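PDB 6KHX: peroxiredoxin from Akkermansia muciniphila, which probably reduces peroxides through a redox-active cysteine, acting as a typical 2-Cys peroxiredoxin of the AhpC/TSA family. Local coordinates for residues D44-F47 with V48-E52; S74-E78 with F79-A83; D28-K31 with G32-V36; G55-E58 with A59-E62. All coordinates share one frame; numbering follows the deposited sequence.

Contact 1. Residues D44-F47 with V48-E52; sequences DFTF and VCPTE
T46 and C49 bring their heteroatoms together at the start of helix 48-58, with OG1 of T46 3.1 Å from SG of C49. T46 holds OG1 between its backbone N and carbonyl carbon (chi1 47°), and C49 sets SG anti to its own carbonyl carbon (chi1 -42°), which turns the sulfur back to the loop. OG1 of T46 is also hydrogen-bonded to K43 O. The ring of P50 lies against two successive carbonyls, with CG 3.1 Å from F47 O and 3.3 Å from T46 O. F47 turns its ring away from the helix and back over its own loop, CB of T46 standing 4.2 Å above the ring plane. T51 sets CG2 beside F47 O and gives OG1 to V48 O (2.7 Å), in the carbonyl plane and on a lone pair; E52 N supplies that oxygen's second donor. The same OG1 accepts from L185 N of the second subunit, while V48 packs on C183 there. The T-x-x-C spacing, with P42 and R138 touching C49, matches the conserved peroxiredoxin active site, so C49 is probably the peroxidatic cysteine, with the T46 hydroxyl, bonded to K43 O, lying close to its sulfur.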
loop_
_atom_site.group_PDB
_atom_site.type_symbol
_atom_site.label_atom_id
_atom_site.label_comp_id
_atom_site.label_asym_id
_atom_site.label_seq_id
_atom_site.Cartn_x
_atom_site.Cartn_y
_atom_site.Cartn_z
ATOM N N ASP B 44 -29.608 -10.795 31.856
ATOM C CA ASP B 44 -30.410 -11.650 32.721
ATOM C C ASP B 44 -30.315 -11.172 34.168
ATOM O O ASP B 44 -29.313 -10.586 34.584
ATOM C CB ASP B 44 -29.941 -13.110 32.638
ATOM C CG ASP B 44 -30.360 -13.805 31.350
ATOM O OD1 ASP B 44 -31.047 -13.185 30.516
ATOM O OD2 ASP B 44 -30.008 -14.991 31.184
ATOM N N PHE B 45 -31.377 -11.441 34.935
ATOM C CA PHE B 45 -31.457 -11.120 36.368
ATOM C C PHE B 45 -31.429 -9.618 36.631
ATOM O O PHE B 45 -30.895 -9.172 37.646
ATOM C CB PHE B 45 -30.358 -11.809 37.183
ATOM C CG PHE B 45 -30.370 -13.297 37.073
ATOM C CD1 PHE B 45 -31.287 -14.046 37.786
ATOM C CD2 PHE B 45 -29.459 -13.952 36.262
ATOM C CE1 PHE B 45 -31.300 -15.427 37.689
ATOM C CE2 PHE B 45 -29.466 -15.331 36.163
ATOM C CZ PHE B 45 -30.389 -16.069 36.877
ATOM N N THR B 46 -31.975 -8.818 35.720
ATOM C CA THR B 46 -32.086 -7.389 35.994
ATOM C C THR B 46 -33.553 -7.015 36.188
ATOM O O THR B 46 -34.299 -7.762 36.830
ATOM C CB THR B 46 -31.418 -6.546 34.895
ATOM O OG1 THR B 46 -31.820 -7.001 33.597
ATOM C CG2 THR B 46 -29.906 -6.636 35.009
ATOM N N PHE B 47 -33.976 -5.866 35.655
ATOM C CA PHE B 47 -35.197 -5.206 36.116
ATOM C C PHE B 47 -36.263 -5.113 35.029
ATOM O O PHE B 47 -37.298 -5.773 35.144
ATOM C CB PHE B 47 -34.818 -3.831 36.667
ATOM C CG PHE B 47 -33.531 -3.835 37.451
ATOM C CD1 PHE B 47 -33.311 -4.773 38.452
ATOM C CD2 PHE B 47 -32.524 -2.923 37.161
ATOM C CE1 PHE B 47 -32.115 -4.788 39.155
ATOM C CE2 PHE B 47 -31.330 -2.929 37.866
ATOM C CZ PHE B 47 -31.124 -3.861 38.864
ATOM N N VAL B 48 -36.058 -4.301 33.986
ATOM C CA VAL B 48 -37.051 -4.192 32.916
ATOM C C VAL B 48 -37.090 -5.470 32.088
ATOM O O VAL B 48 -38.156 -5.897 31.614
ATOM C CB VAL B 48 -36.750 -2.969 32.031
ATOM C CG1 VAL B 48 -37.769 -2.861 30.898
ATOM C CG2 VAL B 48 -36.749 -1.709 32.854
ATOM N N CYS B 49 -35.932 -6.095 31.906
ATOM C CA CYS B 49 -35.837 -7.265 31.039
ATOM C C CYS B 49 -36.795 -8.377 31.456
ATOM O O CYS B 49 -37.494 -8.915 30.576
ATOM C CB CYS B 49 -34.375 -7.726 31.003
ATOM S SG CYS B 49 -33.157 -6.335 30.867
ATOM N N PRO B 50 -36.896 -8.767 32.741
ATOM C CA PRO B 50 -37.896 -9.788 33.098
ATOM C C PRO B 50 -39.328 -9.350 32.837
ATOM O O PRO B 50 -40.155 -10.190 32.471
ATOM C CB PRO B 50 -37.636 -10.036 34.593
ATOM C CG PRO B 50 -36.911 -8.841 35.065
ATOM C CD PRO B 50 -36.067 -8.406 33.907
ATOM N N THR B 51 -39.660 -8.070 33.023
ATOM C CA THR B 51 -41.029 -7.647 32.738
ATOM C C THR B 51 -41.345 -7.776 31.256
ATOM O O THR B 51 -42.438 -8.222 30.886
ATOM C CB THR B 51 -41.268 -6.222 33.230
ATOM O OG1 THR B 51 -40.736 -5.274 32.297
ATOM C CG2 THR B 51 -40.602 -6.045 34.561
ATOM N N GLU B 52 -40.391 -7.426 30.392
ATOM C CA GLU B 52 -40.616 -7.597 28.958
ATOM C C GLU B 52 -40.752 -9.073 28.596
ATOM O O GLU B 52 -41.652 -9.454 27.832
ATOM C CB GLU B 52 -39.486 -6.935 28.169
ATOM C CG GLU B 52 -39.364 -5.441 28.449
ATOM C CD GLU B 52 -38.342 -4.747 27.568
ATOM O OE1 GLU B 52 -38.748 -3.924 26.716
ATOM O OE2 GLU B 52 -37.134 -5.031 27.724
#

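Contact 2. Residues S74-E78 with F79-A83; sequences STDSE and FSHWA
S77 caps helix 78-85 from the N-cap position: its OG accepts from S80 N at 3.1 Å in a fairly straight bond (162°) and, weakly, from F79 N. With OG held between backbone N and carbonyl carbon (chi1 85°), the hydroxyl faces the first-turn amides; a water 2.5 Å from S77 OG adds a partner and also touches S80 OG weakly. S80 OG has its stronger partner in S80 OG of the third subunit. Regular helix bonds follow, H81 N to S77 O at 3.1 Å and W82 N to E78 O at 2.9 Å. The imidazole of H81 has partners for both nitrogens, ND1 probably bonded to D44 OD2 and NE2 to V102 O. One face of that ring lies under S77 O, offset toward the rim, while S74 OG stands in plane at its edge, 3.0 Å from H81 CE1. S74 OG in turn donates to D76 OD2 (2.7 Å), meeting it on the anti side and 28° out of the carboxylate plane; the same OD2 takes D44 N. E78 runs side by side with F79, its OE2 at the ring edge, 3.4 Å from F79 CE1, and salt-bridged to K43 of the third subunit. The turn thus joins the end of strand 68-74 to helix 78-85, with H81 reaching strand 101-103, E78, F79 and W82 lying on I21 of strand 20-22, and the outer side meeting the third subunit, consistent with the dimer-dimer interface of decameric peroxiredoxins.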
loop_
_atom_site.group_PDB
_atom_site.type_symbol
_atom_site.label_atom_id
_atom_site.label_comp_id
_atom_site.label_asym_id
_atom_site.label_seq_id
_atom_site.Cartn_x
_atom_site.Cartn_y
_atom_site.Cartn_z
ATOM N N SER B 74 -30.271 -12.328 24.516
ATOM C CA SER B 74 -29.294 -11.488 25.191
ATOM C C SER B 74 -27.935 -12.155 25.063
ATOM O O SER B 74 -27.831 -13.317 24.653
ATOM C CB SER B 74 -29.640 -11.272 26.671
ATOM O OG SER B 74 -29.163 -12.348 27.465
ATOM N N THR B 75 -26.885 -11.425 25.446
ATOM C CA THR B 75 -25.530 -11.952 25.360
ATOM C C THR B 75 -25.142 -12.784 26.576
ATOM O O THR B 75 -23.961 -13.107 26.734
ATOM C CB THR B 75 -24.508 -10.826 25.146
ATOM O OG1 THR B 75 -24.571 -9.881 26.220
ATOM C CG2 THR B 75 -24.765 -10.114 23.828
ATOM N N ASP B 76 -26.099 -13.114 27.444
ATOM C CA ASP B 76 -25.860 -14.051 28.532
ATOM C C ASP B 76 -25.826 -15.485 28.008
ATOM O O ASP B 76 -26.319 -15.792 26.918
ATOM C CB ASP B 76 -26.940 -13.919 29.602
ATOM C CG ASP B 76 -27.016 -12.525 30.169
ATOM O OD1 ASP B 76 -26.066 -12.112 30.870
ATOM O OD2 ASP B 76 -28.013 -11.832 29.891
ATOM N N SER B 77 -25.240 -16.370 28.808
ATOM C CA SER B 77 -25.144 -17.771 28.430
ATOM C C SER B 77 -26.506 -18.464 28.512
ATOM O O SER B 77 -27.455 -17.980 29.137
ATOM C CB SER B 77 -24.142 -18.495 29.324
ATOM O OG SER B 77 -24.758 -18.924 30.529
ATOM N N GLU B 78 -26.583 -19.635 27.878
ATOM C CA GLU B 78 -27.788 -20.449 27.965
ATOM C C GLU B 78 -28.031 -20.930 29.390
ATOM O O GLU B 78 -29.179 -21.192 29.769
ATOM C CB GLU B 78 -27.687 -21.642 27.006
ATOM C CG GLU B 78 -26.655 -22.717 27.390
ATOM C CD GLU B 78 -25.214 -22.355 27.004
ATOM O OE1 GLU B 78 -24.931 -21.170 26.722
ATOM O OE2 GLU B 78 -24.357 -23.263 26.973
ATOM N N PHE B 79 -26.971 -21.051 30.194
ATOM C CA PHE B 79 -27.135 -21.470 31.581
ATOM C C PHE B 79 -27.687 -20.352 32.461
ATOM O O PHE B 79 -28.476 -20.617 33.371
ATOM C CB PHE B 79 -25.811 -21.998 32.131
ATOM C CG PHE B 79 -25.477 -23.381 31.655
ATOM C CD1 PHE B 79 -24.816 -23.581 30.457
ATOM C CD2 PHE B 79 -25.850 -24.489 32.402
ATOM C CE1 PHE B 79 -24.521 -24.862 30.020
ATOM C CE2 PHE B 79 -25.556 -25.769 31.970
ATOM C CZ PHE B 79 -24.894 -25.956 30.779
ATOM N N SER B 80 -27.315 -19.098 32.208
ATOM C CA SER B 80 -27.982 -18.008 32.911
ATOM C C SER B 80 -29.457 -17.937 32.532
ATOM O O SER B 80 -30.319 -17.742 33.395
ATOM C CB SER B 80 -27.281 -16.686 32.626
ATOM O OG SER B 80 -25.992 -16.680 33.206
ATOM N N HIS B 81 -29.768 -18.097 31.240
ATOM C CA HIS B 81 -31.162 -18.151 30.806
ATOM C C HIS B 81 -31.915 -19.268 31.523
ATOM O O HIS B 81 -33.018 -19.061 32.050
ATOM C CB HIS B 81 -31.230 -18.364 29.294
ATOM C CG HIS B 81 -30.732 -17.208 28.484
ATOM N ND1 HIS B 81 -30.367 -16.003 29.044
ATOM C CD2 HIS B 81 -30.520 -17.084 27.151
ATOM C CE1 HIS B 81 -29.962 -15.181 28.089
ATOM N NE2 HIS B 81 -30.045 -15.813 26.933
ATOM N N TRP B 82 -31.334 -20.470 31.539
ATOM C CA TRP B 82 -31.986 -21.611 32.170
ATOM C C TRP B 82 -32.183 -21.386 33.666
ATOM O O TRP B 82 -33.252 -21.682 34.210
ATOM C CB TRP B 82 -31.173 -22.878 31.907
ATOM C CG TRP B 82 -31.546 -24.020 32.796
ATOM C CD1 TRP B 82 -32.536 -24.939 32.589
ATOM C CD2 TRP B 82 -30.931 -24.364 34.044
ATOM N NE1 TRP B 82 -32.572 -25.833 33.633
ATOM C CE2 TRP B 82 -31.598 -25.500 34.538
ATOM C CE3 TRP B 82 -29.880 -23.819 34.789
ATOM C CZ2 TRP B 82 -31.247 -26.102 35.741
ATOM C CZ3 TRP B 82 -29.533 -24.416 35.982
ATOM C CH2 TRP B 82 -30.214 -25.546 36.448
ATOM N N ALA B 83 -31.163 -20.872 34.354
ATOM C CA ALA B 83 -31.320 -20.547 35.766
ATOM C C ALA B 83 -32.420 -19.511 35.974
ATOM O O ALA B 83 -33.173 -19.581 36.951
ATOM C CB ALA B 83 -29.990 -20.052 36.337
HETATM O O HOH W 1 -23.354 -18.796 32.634
#

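Contact 3. Residues D28-K31 with G32-V36; sequences DQFK and GKKYV
F30 faces V36 and K34 across a tight reversal that leads from a short 3-10 segment into strand 35-40. With CG anti to the carbonyl carbon (chi1 -54°), its ring comes over the start of the strand, where CD2 meets CG2 of V36 at 3.6 Å, the two side chains crossing at about a right angle. CB of K34 touches the ring at CD1 (4.2 Å), and Q29 CG lies over the centre of one face, 3.6 Å above the plane. The ring also packs on A69 of strand 68-74. K31 and G32 form the corner of a type II turn, G32 taking the positive phi (77°) of its third position. K31 CB rests against G32 N. F30 O closes the turn by accepting K33 N at 2.8 Å from above the carbonyl plane, and it takes a second bond from K34 N at 2.9 Å on an in-plane lone pair. The methylenes of K33 pass Q29 O, with CD 3.5 Å from it. One carbonyl gripped twice and one phenyl group tucked inward therefore fix the bend, while K31 and K33 are exposed and K34 NZ has a long, weak ion pair with D67.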
loop_
_atom_site.group_PDB
_atom_site.type_symbol
_atom_site.label_atom_id
_atom_site.label_comp_id
_atom_site.label_asym_id
_atom_site.label_seq_id
_atom_site.Cartn_x
_atom_site.Cartn_y
_atom_site.Cartn_z
ATOM N N ASP B 28 -33.778 -20.018 10.761
ATOM C CA ASP B 28 -34.019 -20.751 9.521
ATOM C C ASP B 28 -35.315 -21.546 9.594
ATOM O O ASP B 28 -36.080 -21.594 8.622
ATOM C CB ASP B 28 -32.844 -21.686 9.229
ATOM C CG ASP B 28 -31.618 -20.948 8.727
ATOM O OD1 ASP B 28 -31.723 -19.736 8.432
ATOM O OD2 ASP B 28 -30.541 -21.581 8.644
ATOM N N GLN B 29 -35.576 -22.172 10.748
ATOM C CA GLN B 29 -36.742 -23.031 10.911
ATOM C C GLN B 29 -38.044 -22.311 10.589
ATOM O O GLN B 29 -39.028 -22.958 10.215
ATOM C CB GLN B 29 -36.788 -23.575 12.337
ATOM C CG GLN B 29 -36.848 -22.491 13.392
ATOM C CD GLN B 29 -36.738 -23.044 14.787
ATOM O OE1 GLN B 29 -37.629 -23.755 15.259
ATOM N NE2 GLN B 29 -35.629 -22.747 15.452
ATOM N N PHE B 30 -38.082 -20.988 10.737
ATOM C CA PHE B 30 -39.317 -20.246 10.521
ATOM C C PHE B 30 -39.489 -19.771 9.090
ATOM O O PHE B 30 -40.599 -19.361 8.724
ATOM C CB PHE B 30 -39.392 -19.035 11.464
ATOM C CG PHE B 30 -39.218 -19.389 12.908
ATOM C CD1 PHE B 30 -40.139 -20.204 13.547
ATOM C CD2 PHE B 30 -38.130 -18.918 13.626
ATOM C CE1 PHE B 30 -39.980 -20.545 14.881
ATOM C CE2 PHE B 30 -37.963 -19.251 14.956
ATOM C CZ PHE B 30 -38.889 -20.067 15.587
ATOM N N LYS B 31 -38.437 -19.824 8.272
ATOM C CA LYS B 31 -38.540 -19.323 6.908
ATOM C C LYS B 31 -39.615 -20.084 6.147
ATOM O O LYS B 31 -39.648 -21.318 6.159
ATOM C CB LYS B 31 -37.199 -19.433 6.186
ATOM C CG LYS B 31 -36.185 -18.370 6.566
ATOM C CD LYS B 31 -35.131 -18.219 5.472
ATOM C CE LYS B 31 -33.842 -17.636 6.029
ATOM N NZ LYS B 31 -32.769 -17.596 5.004
ATOM N N GLY B 32 -40.516 -19.338 5.516
ATOM C CA GLY B 32 -41.622 -19.925 4.805
ATOM C C GLY B 32 -42.756 -20.408 5.680
ATOM O O GLY B 32 -43.774 -20.858 5.145
ATOM N N LYS B 33 -42.624 -20.326 7.004
ATOM C CA LYS B 33 -43.628 -20.864 7.915
ATOM C C LYS B 33 -44.190 -19.819 8.865
ATOM O O LYS B 33 -45.414 -19.728 9.018
ATOM C CB LYS B 33 -43.042 -22.028 8.728
ATOM C CG LYS B 33 -42.419 -23.139 7.900
ATOM C CD LYS B 33 -41.944 -24.267 8.802
ATOM C CE LYS B 33 -41.253 -25.370 8.024
ATOM N NZ LYS B 33 -40.669 -26.384 8.952
ATOM N N LYS B 34 -43.340 -19.028 9.521
ATOM C CA LYS B 34 -43.807 -18.068 10.512
ATOM C C LYS B 34 -43.065 -16.741 10.378
ATOM O O LYS B 34 -41.899 -16.699 9.981
ATOM C CB LYS B 34 -43.630 -18.617 11.936
ATOM C CG LYS B 34 -44.385 -19.909 12.198
ATOM C CD LYS B 34 -44.417 -20.252 13.673
ATOM C CE LYS B 34 -45.503 -21.286 13.958
ATOM N NZ LYS B 34 -46.856 -20.867 13.467
ATOM N N TYR B 35 -43.755 -15.655 10.722
ATOM C CA TYR B 35 -43.075 -14.401 11.016
ATOM C C TYR B 35 -42.286 -14.556 12.308
ATOM O O TYR B 35 -42.502 -15.490 13.080
ATOM C CB TYR B 35 -44.067 -13.253 11.188
ATOM C CG TYR B 35 -45.025 -13.066 10.042
ATOM C CD1 TYR B 35 -46.164 -13.860 9.932
ATOM C CD2 TYR B 35 -44.809 -12.090 9.079
ATOM C CE1 TYR B 35 -47.049 -13.696 8.891
ATOM C CE2 TYR B 35 -45.693 -11.919 8.030
ATOM C CZ TYR B 35 -46.810 -12.725 7.944
ATOM O OH TYR B 35 -47.693 -12.563 6.908
ATOM N N VAL B 36 -41.348 -13.646 12.539
ATOM C CA VAL B 36 -40.560 -13.668 13.766
ATOM C C VAL B 36 -40.553 -12.272 14.370
ATOM O O VAL B 36 -40.272 -11.290 13.678
ATOM C CB VAL B 36 -39.118 -14.160 13.534
ATOM C CG1 VAL B 36 -38.363 -14.206 14.855
ATOM C CG2 VAL B 36 -39.115 -15.526 12.872
#

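Contact 4. Residues G55-E58 with A59-E62; sequences GFQE and ALGE
A59 follows the last turn of helix 48-58, and its N donates to G55 O at 3.0 Å with an N-H...O angle of 148°. It is the first residue to leave helical geometry and at the same time the N-cap position of helix 60-65, so a single residue separates the two helices. Its methyl CB sits 3.7 Å from G55 O, alongside the end of the turn, and packs on I163 of helix 163-179. Beside it, at the end of the first helix, F56 stacks on F39 and touches V70, while E58 forms a salt bridge with R89. L60 comes next. Its N bonds to the i-3 carbonyl, Q57 O, at 3.2 Å and not to the i-4 one, F56 O, where the angle is poor; the donor stands well above the plane of the Q57 carbonyl. The two helices connect strand 35-40 to its parallel neighbour 68-74, a beta-alpha-beta crossover of the thioredoxin-like fold. CB of L60 lies 3.3 Å from Q57 O. The leucine carries CG anti to its backbone N (chi1 -163°), and this torsion together with chi2 (51°) puts CD2 at the amide of Q57, 4.0 Å from NE2; the two side chains cross at a slant. That amide is held by S98 N at its OE1, and L60 itself goes on to touch S98 and V70. E62 closes the segment, its N making a weak bond to A59 O at 3.0 Å, its carboxylate salt-bridged to R66 and its side chain against I167.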
loop_
_atom_site.group_PDB
_atom_site.type_symbol
_atom_site.label_atom_id
_atom_site.label_comp_id
_atom_site.label_asym_id
_atom_site.label_seq_id
_atom_site.Cartn_x
_atom_site.Cartn_y
_atom_site.Cartn_z
ATOM N N GLY B 55 -44.124 -10.386 29.963
ATOM C CA GLY B 55 -45.228 -9.854 29.187
ATOM C C GLY B 55 -45.353 -10.511 27.826
ATOM O O GLY B 55 -46.461 -10.810 27.372
ATOM N N PHE B 56 -44.219 -10.766 27.161
ATOM C CA PHE B 56 -44.270 -11.500 25.898
ATOM C C PHE B 56 -44.817 -12.907 26.106
ATOM O O PHE B 56 -45.514 -13.446 25.237
ATOM C CB PHE B 56 -42.886 -11.554 25.245
ATOM C CG PHE B 56 -42.634 -10.437 24.268
ATOM C CD1 PHE B 56 -43.287 -10.404 23.048
ATOM C CD2 PHE B 56 -41.719 -9.437 24.559
ATOM C CE1 PHE B 56 -43.057 -9.377 22.150
ATOM C CE2 PHE B 56 -41.482 -8.417 23.663
ATOM C CZ PHE B 56 -42.151 -8.388 22.456
ATOM N N GLN B 57 -44.494 -13.529 27.243
ATOM C CA GLN B 57 -45.092 -14.827 27.551
ATOM C C GLN B 57 -46.608 -14.722 27.694
ATOM O O GLN B 57 -47.345 -15.597 27.226
ATOM C CB GLN B 57 -44.478 -15.408 28.819
ATOM C CG GLN B 57 -45.067 -16.746 29.231
ATOM C CD GLN B 57 -44.810 -17.849 28.217
ATOM O OE1 GLN B 57 -43.727 -17.939 27.638
ATOM N NE2 GLN B 57 -45.801 -18.707 28.014
ATOM N N GLU B 58 -47.093 -13.659 28.350
ATOM C CA GLU B 58 -48.530 -13.524 28.581
ATOM C C GLU B 58 -49.290 -13.302 27.281
ATOM O O GLU B 58 -50.443 -13.733 27.155
ATOM C CB GLU B 58 -48.823 -12.358 29.538
ATOM C CG GLU B 58 -48.019 -12.311 30.842
ATOM C CD GLU B 58 -48.398 -13.388 31.849
ATOM O OE1 GLU B 58 -49.011 -14.404 31.461
ATOM O OE2 GLU B 58 -48.076 -13.215 33.047
ATOM N N ALA B 59 -48.672 -12.624 26.318
ATOM C CA ALA B 59 -49.278 -12.341 25.027
ATOM C C ALA B 59 -48.939 -13.391 23.974
ATOM O O ALA B 59 -49.182 -13.163 22.786
ATOM C CB ALA B 59 -48.848 -10.952 24.543
ATOM N N LEU B 60 -48.378 -14.533 24.379
ATOM C CA LEU B 60 -47.903 -15.498 23.396
ATOM C C LEU B 60 -49.031 -15.988 22.500
ATOM O O LEU B 60 -48.809 -16.248 21.313
ATOM C CB LEU B 60 -47.229 -16.678 24.095
ATOM C CG LEU B 60 -46.343 -17.550 23.205
ATOM C CD1 LEU B 60 -45.358 -16.689 22.428
ATOM C CD2 LEU B 60 -45.616 -18.602 24.028
ATOM N N GLY B 61 -50.247 -16.101 23.037
ATOM C CA GLY B 61 -51.362 -16.550 22.220
ATOM C C GLY B 61 -51.699 -15.574 21.110
ATOM O O GLY B 61 -52.037 -15.981 19.993
ATOM N N GLU B 62 -51.597 -14.273 21.395
ATOM C CA GLU B 62 -51.867 -13.264 20.375
ATOM C C GLU B 62 -50.897 -13.374 19.203
ATOM O O GLU B 62 -51.282 -13.136 18.050
ATOM C CB GLU B 62 -51.787 -11.866 20.993
ATOM C CG GLU B 62 -52.867 -11.586 22.020
ATOM C CD GLU B 62 -54.267 -11.701 21.445
ATOM O OE1 GLU B 62 -54.544 -11.071 20.397
ATOM O OE2 GLU B 62 -55.081 -12.448 22.035
#

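In the fold
Contacts 1 and 2 are the buried pair, with centres about 13 Å apart, and they touch directly through D44. Both meet the third subunit, and in both side-chain polar atoms meet backbone groups, contact 1 adding the packing of P50 on carbonyls. Contacts 3 and 4 lie at the surface and rest chiefly on backbone bonds, a turn carbonyl in one and a helix break in the other, each backed by a few apolar groups. Contacts 1 and 4 share helix 48-58, 1 opening it and 4 ending it. Contact 3 introduces strand 35-40, which precedes that helix, and lies across the chain's centre from contact 1, about 27 Å between centres.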